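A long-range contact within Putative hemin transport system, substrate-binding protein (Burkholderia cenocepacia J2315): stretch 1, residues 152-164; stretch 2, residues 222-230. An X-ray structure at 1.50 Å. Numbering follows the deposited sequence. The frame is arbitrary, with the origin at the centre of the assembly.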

ATOM      1  N   VAL A 152      10.595   2.792  14.730  1.00 10.43           N
ATOM      2  CA  VAL A 152      10.610   1.804  13.664  1.00 10.61           C
ATOM      3  C   VAL A 152      11.182   2.434  12.409  1.00 10.61           C
ATOM      4  O   VAL A 152      10.704   3.483  11.984  1.00 11.53           O
ATOM      5  CB  VAL A 152       9.183   1.299  13.362  1.00 10.59           C
ATOM      6  CG1 VAL A 152       9.210   0.300  12.208  1.00 11.35           C
ATOM      7  CG2 VAL A 152       8.570   0.682  14.622  1.00 10.78           C
ATOM      8  N   LEU A 153      12.173   1.768  11.797  1.00 10.78           N
ATOM      9  CA  LEU A 153      12.778   2.150  10.516  1.00 11.32           C
ATOM     10  C   LEU A 153      12.131   1.290   9.459  1.00 10.58           C
ATOM     11  O   LEU A 153      12.196   0.076   9.587  1.00 10.43           O
ATOM     12  CB  LEU A 153      14.241   1.794  10.571  1.00 12.58           C
ATOM     13  CG  LEU A 153      15.009   2.023   9.265  1.00 14.32           C
ATOM     14  CD1 LEU A 153      15.109   3.489   8.960  1.00 15.82           C
ATOM     15  CD2 LEU A 153      16.384   1.348   9.345  1.00 15.86           C
ATOM     16  N   PHE A 154      11.570   1.921   8.432  1.00 10.54           N
ATOM     17  CA  PHE A 154      11.080   1.231   7.249  1.00 10.77           C
ATOM     18  C   PHE A 154      12.044   1.315   6.090  1.00 11.41           C
ATOM     19  O   PHE A 154      12.339   2.384   5.619  1.00 11.73           O
ATOM     20  CB  PHE A 154       9.680   1.719   6.776  1.00 10.79           C
ATOM     21  CG  PHE A 154       9.190   0.941   5.582  1.00 11.09           C
ATOM     22  CD1 PHE A 154       8.776  -0.339   5.730  1.00 11.36           C
ATOM     23  CD2 PHE A 154       9.275   1.456   4.305  1.00 11.67           C
ATOM     24  CE1 PHE A 154       8.384  -1.123   4.656  1.00 12.33           C
ATOM     25  CE2 PHE A 154       8.873   0.662   3.227  1.00 11.56           C
ATOM     26  CZ  PHE A 154       8.465  -0.601   3.406  1.00 12.08           C
ATOM     27  N   VAL A 155      12.527   0.164   5.693  1.00 12.33           N
ATOM     28  CA  VAL A 155      13.349  -0.010   4.510  1.00 14.30           C
ATOM     29  C   VAL A 155      12.472  -0.438   3.342  1.00 14.36           C
ATOM     30  O   VAL A 155      11.882  -1.528   3.377  1.00 14.70           O
ATOM     31  CB  VAL A 155      14.377  -1.119   4.748  1.00 15.01           C
ATOM     32  CG1 VAL A 155      15.165  -1.413   3.457  1.00 16.60           C
ATOM     33  CG2 VAL A 155      15.309  -0.711   5.905  1.00 14.62           C
ATOM     34  N   LEU A 156      12.505   0.365   2.273  1.00 16.21           N
ATOM     35  CA  LEU A 156      11.835  -0.015   1.035  1.00 18.84           C
ATOM     36  C   LEU A 156      12.688  -1.000   0.238  1.00 19.52           C
ATOM     37  O   LEU A 156      12.213  -2.033  -0.201  1.00 18.71           O
ATOM     38  CB  LEU A 156      11.562   1.229   0.189  1.00 19.86           C
ATOM     39  CG  LEU A 156      10.805   0.969  -1.129  1.00 21.17           C
ATOM     40  CD1 LEU A 156       9.466   0.280  -0.859  1.00 21.39           C
ATOM     41  CD2 LEU A 156      10.621   2.260  -1.893  1.00 21.90           C
ATOM     42  N   ASN A 157      13.943  -0.632   0.051  1.00 19.27           N
ATOM     43  CA  ASN A 157      14.860  -1.409  -0.754  1.00 20.19           C
ATOM     44  C   ASN A 157      16.295  -0.986  -0.468  1.00 20.85           C
ATOM     45  O   ASN A 157      16.559  -0.102   0.385  1.00 18.46           O
ATOM     46  CB  ASN A 157      14.509  -1.266  -2.255  1.00 21.34           C
ATOM     47  CG  ASN A 157      14.711   0.133  -2.782  1.00 21.85           C
ATOM     48  OD1 ASN A 157      15.745   0.750  -2.559  1.00 20.21           O
ATOM     49  ND2 ASN A 157      13.722   0.633  -3.517  1.00 22.03           N
ATOM     50  N   HIS A 158      17.241  -1.614  -1.181  1.00 20.83           N
ATOM     51  CA  HIS A 158      18.654  -1.321  -1.049  1.00 20.93           C
ATOM     52  C   HIS A 158      19.207  -1.088  -2.433  1.00 22.26           C
ATOM     53  O   HIS A 158      18.771  -1.723  -3.410  1.00 22.68           O
ATOM     54  CB  HIS A 158      19.430  -2.520  -0.497  1.00 21.37           C
ATOM     55  CG  HIS A 158      19.259  -2.752   0.967  1.00 20.32           C
ATOM     56  ND1 HIS A 158      18.109  -3.284   1.501  1.00 19.65           N
ATOM     57  CD2 HIS A 158      20.110  -2.574   2.002  1.00 20.24           C
ATOM     58  CE1 HIS A 158      18.247  -3.405   2.812  1.00 20.85           C
ATOM     59  NE2 HIS A 158      19.468  -3.002   3.140  1.00 21.51           N
ATOM     60  N   THR A 159      20.174  -0.186  -2.529  1.00 23.01           N
ATOM     61  CA  THR A 159      21.079  -0.153  -3.676  1.00 24.03           C
ATOM     62  C   THR A 159      22.465  -0.468  -3.134  1.00 25.42           C
ATOM     63  O   THR A 159      23.079   0.369  -2.450  1.00 26.12           O
ATOM     64  CB  THR A 159      21.070   1.219  -4.361  1.00 24.61           C
ATOM     65  OG1 THR A 159      19.759   1.531  -4.847  1.00 25.08           O
ATOM     66  CG2 THR A 159      22.015   1.207  -5.551  1.00 25.37           C
ATOM     67  N   GLY A 160      22.957  -1.685  -3.383  1.00 25.85           N
ATOM     68  CA  GLY A 160      24.204  -2.114  -2.763  1.00 29.13           C
ATOM     69  C   GLY A 160      24.047  -2.167  -1.258  1.00 29.64           C
ATOM     70  O   GLY A 160      23.050  -2.675  -0.747  1.00 32.11           O
ATOM     71  N   THR A 161      25.016  -1.600  -0.554  1.00 29.33           N
ATOM     72  CA  THR A 161      24.994  -1.588   0.907  1.00 29.51           C
ATOM     73  C   THR A 161      24.123  -0.469   1.500  1.00 28.36           C
ATOM     74  O   THR A 161      24.068  -0.339   2.725  1.00 27.44           O
ATOM     75  CB  THR A 161      26.415  -1.440   1.498  1.00 30.21           C
ATOM     76  OG1 THR A 161      27.005  -0.186   1.096  1.00 33.69           O
ATOM     77  CG2 THR A 161      27.313  -2.615   1.073  1.00 32.85           C
ATOM     78  N   GLN A 162      23.456   0.332   0.664  1.00 25.22           N
ATOM     79  CA  GLN A 162      22.663   1.476   1.162  1.00 24.05           C
ATOM     80  C   GLN A 162      21.165   1.258   1.090  1.00 21.31           C
ATOM     81  O   GLN A 162      20.600   1.117   0.023  1.00 21.88           O
ATOM     82  CB  GLN A 162      23.040   2.762   0.453  1.00 25.49           C
ATOM     83  CG  GLN A 162      22.515   3.983   1.169  1.00 27.29           C
ATOM     84  CD  GLN A 162      23.248   5.233   0.749  1.00 28.75           C
ATOM     85  OE1 GLN A 162      23.653   6.041   1.592  1.00 31.18           O
ATOM     86  NE2 GLN A 162      23.410   5.405  -0.554  1.00 29.17           N
ATOM     87  N   ALA A 163      20.504   1.352   2.254  1.00 19.38           N
ATOM     88  CA  ALA A 163      19.063   1.201   2.299  1.00 17.86           C
ATOM     89  C   ALA A 163      18.375   2.489   1.886  1.00 17.52           C
ATOM     90  O   ALA A 163      18.862   3.599   2.222  1.00 18.52           O
ATOM     91  CB  ALA A 163      18.624   0.861   3.713  1.00 17.48           C
ATOM     92  N   LEU A 164      17.247   2.354   1.215  1.00 17.73           N
ATOM     93  CA  LEU A 164      16.341   3.482   0.936  1.00 18.16           C
ATOM     94  C   LEU A 164      15.217   3.423   1.979  1.00 16.36           C
ATOM     95  O   LEU A 164      14.552   2.394   2.084  1.00 17.79           O
ATOM     96  CB  LEU A 164      15.790   3.341  -0.478  1.00 20.69           C
ATOM     97  CG  LEU A 164      14.959   4.514  -0.985  1.00 22.46           C
ATOM     98  CD1 LEU A 164      15.878   5.668  -1.350  1.00 24.19           C
ATOM     99  CD2 LEU A 164      14.115   4.114  -2.177  1.00 24.31           C
ATOM    100  N   ALA A 222      21.438 -11.095   6.076  1.00 18.70           N
ATOM    101  CA  ALA A 222      21.917 -10.099   5.128  1.00 18.01           C
ATOM    102  C   ALA A 222      21.481  -8.675   5.445  1.00 18.22           C
ATOM    103  O   ALA A 222      22.252  -7.719   5.394  1.00 18.78           O
ATOM    104  CB  ALA A 222      21.485 -10.489   3.719  1.00 19.07           C
ATOM    105  N   LEU A 223      20.210  -8.537   5.790  1.00 16.79           N
ATOM    106  CA  LEU A 223      19.695  -7.252   6.164  1.00 16.16           C
ATOM    107  C   LEU A 223      20.440  -6.711   7.395  1.00 15.65           C
ATOM    108  O   LEU A 223      20.729  -5.508   7.466  1.00 16.70           O
ATOM    109  CB  LEU A 223      18.211  -7.388   6.517  1.00 15.82           C
ATOM    110  CG  LEU A 223      17.485  -6.109   6.959  1.00 16.49           C
ATOM    111  CD1 LEU A 223      17.491  -5.034   5.892  1.00 18.12           C
ATOM    112  CD2 LEU A 223      16.071  -6.498   7.392  1.00 17.12           C
ATOM    113  N   LEU A 224      20.630  -7.555   8.395  1.00 15.77           N
ATOM    114  CA  LEU A 224      21.221  -7.111   9.683  1.00 15.89           C
ATOM    115  C   LEU A 224      22.716  -6.824   9.555  1.00 17.78           C
ATOM    116  O   LEU A 224      23.289  -6.084  10.359  1.00 17.60           O
ATOM    117  CB  LEU A 224      20.941  -8.138  10.807  1.00 15.51           C
ATOM    118  CG  LEU A 224      19.462  -8.158  11.281  1.00 15.48           C
ATOM    119  CD1 LEU A 224      19.204  -9.331  12.226  1.00 15.66           C
ATOM    120  CD2 LEU A 224      19.077  -6.856  11.980  1.00 15.98           C
ATOM    121  N   ALA A 225      23.324  -7.373   8.518  1.00 18.44           N
ATOM    122  CA  ALA A 225      24.724  -7.097   8.199  1.00 20.70           C
ATOM    123  C   ALA A 225      24.934  -5.848   7.337  1.00 21.86           C
ATOM    124  O   ALA A 225      26.077  -5.426   7.133  1.00 24.58           O
ATOM    125  CB  ALA A 225      25.298  -8.292   7.499  1.00 21.40           C
ATOM    126  N   THR A 226      23.864  -5.274   6.813  1.00 22.73           N
ATOM    127  CA  THR A 226      23.910  -3.954   6.148  1.00 23.24           C
ATOM    128  C   THR A 226      24.748  -2.985   7.019  1.00 22.34           C
ATOM    129  O   THR A 226      24.569  -2.938   8.254  1.00 19.99           O
ATOM    130  CB  THR A 226      22.489  -3.378   5.954  1.00 23.97           C
ATOM    131  OG1 THR A 226      21.746  -4.239   5.093  1.00 26.43           O
ATOM    132  CG2 THR A 226      22.516  -1.944   5.312  1.00 24.38           C
ATOM    133  N   PRO A 227      25.682  -2.229   6.410  1.00 22.95           N
ATOM    134  CA  PRO A 227      26.535  -1.364   7.232  1.00 22.11           C
ATOM    135  C   PRO A 227      25.731  -0.474   8.134  1.00 21.02           C
ATOM    136  O   PRO A 227      24.781   0.175   7.693  1.00 21.23           O
ATOM    137  CB  PRO A 227      27.305  -0.558   6.187  1.00 22.91           C
ATOM    138  CG  PRO A 227      27.460  -1.503   5.053  1.00 23.21           C
ATOM    139  CD  PRO A 227      26.155  -2.267   5.020  1.00 22.80           C
ATOM    140  N   GLY A 228      26.053  -0.524   9.431  1.00 18.97           N
ATOM    141  CA  GLY A 228      25.438   0.341  10.394  1.00 19.05           C
ATOM    142  C   GLY A 228      24.285  -0.311  11.138  1.00 17.57           C
ATOM    143  O   GLY A 228      23.938   0.180  12.201  1.00 18.08           O
ATOM    144  N   PHE A 229      23.678  -1.361  10.581  1.00 17.33           N
ATOM    145  CA  PHE A 229      22.457  -1.920  11.199  1.00 17.36           C
ATOM    146  C   PHE A 229      22.748  -2.657  12.464  1.00 17.14           C
ATOM    147  O   PHE A 229      21.919  -2.596  13.341  1.00 16.70           O
ATOM    148  CB  PHE A 229      21.670  -2.853  10.267  1.00 17.83           C
ATOM    149  CG  PHE A 229      20.812  -2.123   9.262  1.00 19.19           C
ATOM    150  CD1 PHE A 229      21.355  -1.169   8.402  1.00 20.46           C
ATOM    151  CD2 PHE A 229      19.465  -2.361   9.219  1.00 18.61           C
ATOM    152  CE1 PHE A 229      20.544  -0.479   7.507  1.00 21.63           C
ATOM    153  CE2 PHE A 229      18.663  -1.681   8.328  1.00 20.49           C
ATOM    154  CZ  PHE A 229      19.200  -0.748   7.472  1.00 20.01           C
ATOM    155  N   GLY A 230      23.891  -3.337  12.555  1.00 16.43           N
ATOM    156  CA  GLY A 230      24.243  -4.060  13.792  1.00 15.95           C
ATOM    157  C   GLY A 230      24.289  -3.195  15.020  1.00 15.54           C
ATOM    158  O   GLY A 230      23.777  -3.605  16.068  1.00 14.89           O
TER

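The contact is a small, mostly apolar packing of a β-hairpin against a helical segment and the loop beyond it, fastened by one side-chain hydrogen bond from His158 to Thr226.

In stretch 1, two strands, 152-159 and 162-164, are joined by a type II' turn from Thr159 to Gln162. The strands pair through backbone bonds such as Leu156 N to Leu164 O (2.9 Å) and Thr159 N to Gln162 O (2.9 Å). Gly160 takes the first inner position of the turn, where its positive phi favours glycine. Stretch 2 begins in a helix and continues through a loop that includes Thr226, and Phe229 N bonds to Thr226 O at 2.9 Å. No backbone hydrogen bond links the stretches; the nearest pair of CA atoms, those of Thr161 and Thr226, lies 5.9 Å apart. The contact is therefore made mostly by side chains, and about 310 Å² is buried in all.

Phe229 anchors the largest apolar cluster. Its CA-to-CB bond points toward the hairpin, and its ring reaches residues from both strands. Ala163 CB lies 4.1 Å from Phe229 CZ and Val155 CG2 4.2 Å from the same atom, both at the ring edge, while Leu153 CD2 approaches Phe229 CE2 at 3.9 Å. Leu153 and Val155 are two residues apart on one strand, so their side chains fall on the same face and their CA-to-CB bonds point toward stretch 2, as does that of Ala163 on the other strand. The small methyl of Ala163 fits beside the broad ring, and all four residues are buried, as suits hydrocarbon surfaces.

The polar link centres on Thr226. His158 NE2 donates to Thr226 OG1 at 3.2 Å, and Thr226 OG1 in turn donates to Leu223 O at 2.9 Å. A hydroxyl suits this place because it can accept from the imidazole and donate to a helix carbonyl at once, which satisfies a buried polar group. The same imidazole also has an apolar neighbour: Leu223 CD1 sits 3.6 Å from His158 CE1, at the ring edge. The CA-to-CB bond of Leu223 points sideways, but the end of its side chain comes nearer to the hairpin.

At the more exposed margin, the turn meets the loop through Thr161. Thr161 CB lies 3.6 Å from Pro227 CD, and Thr161 O is 3.4 Å from Thr226 CG2; both are van der Waals contacts. Proline suits the loop here because its ring restricts phi and presents a compact hydrocarbon surface to the threonine.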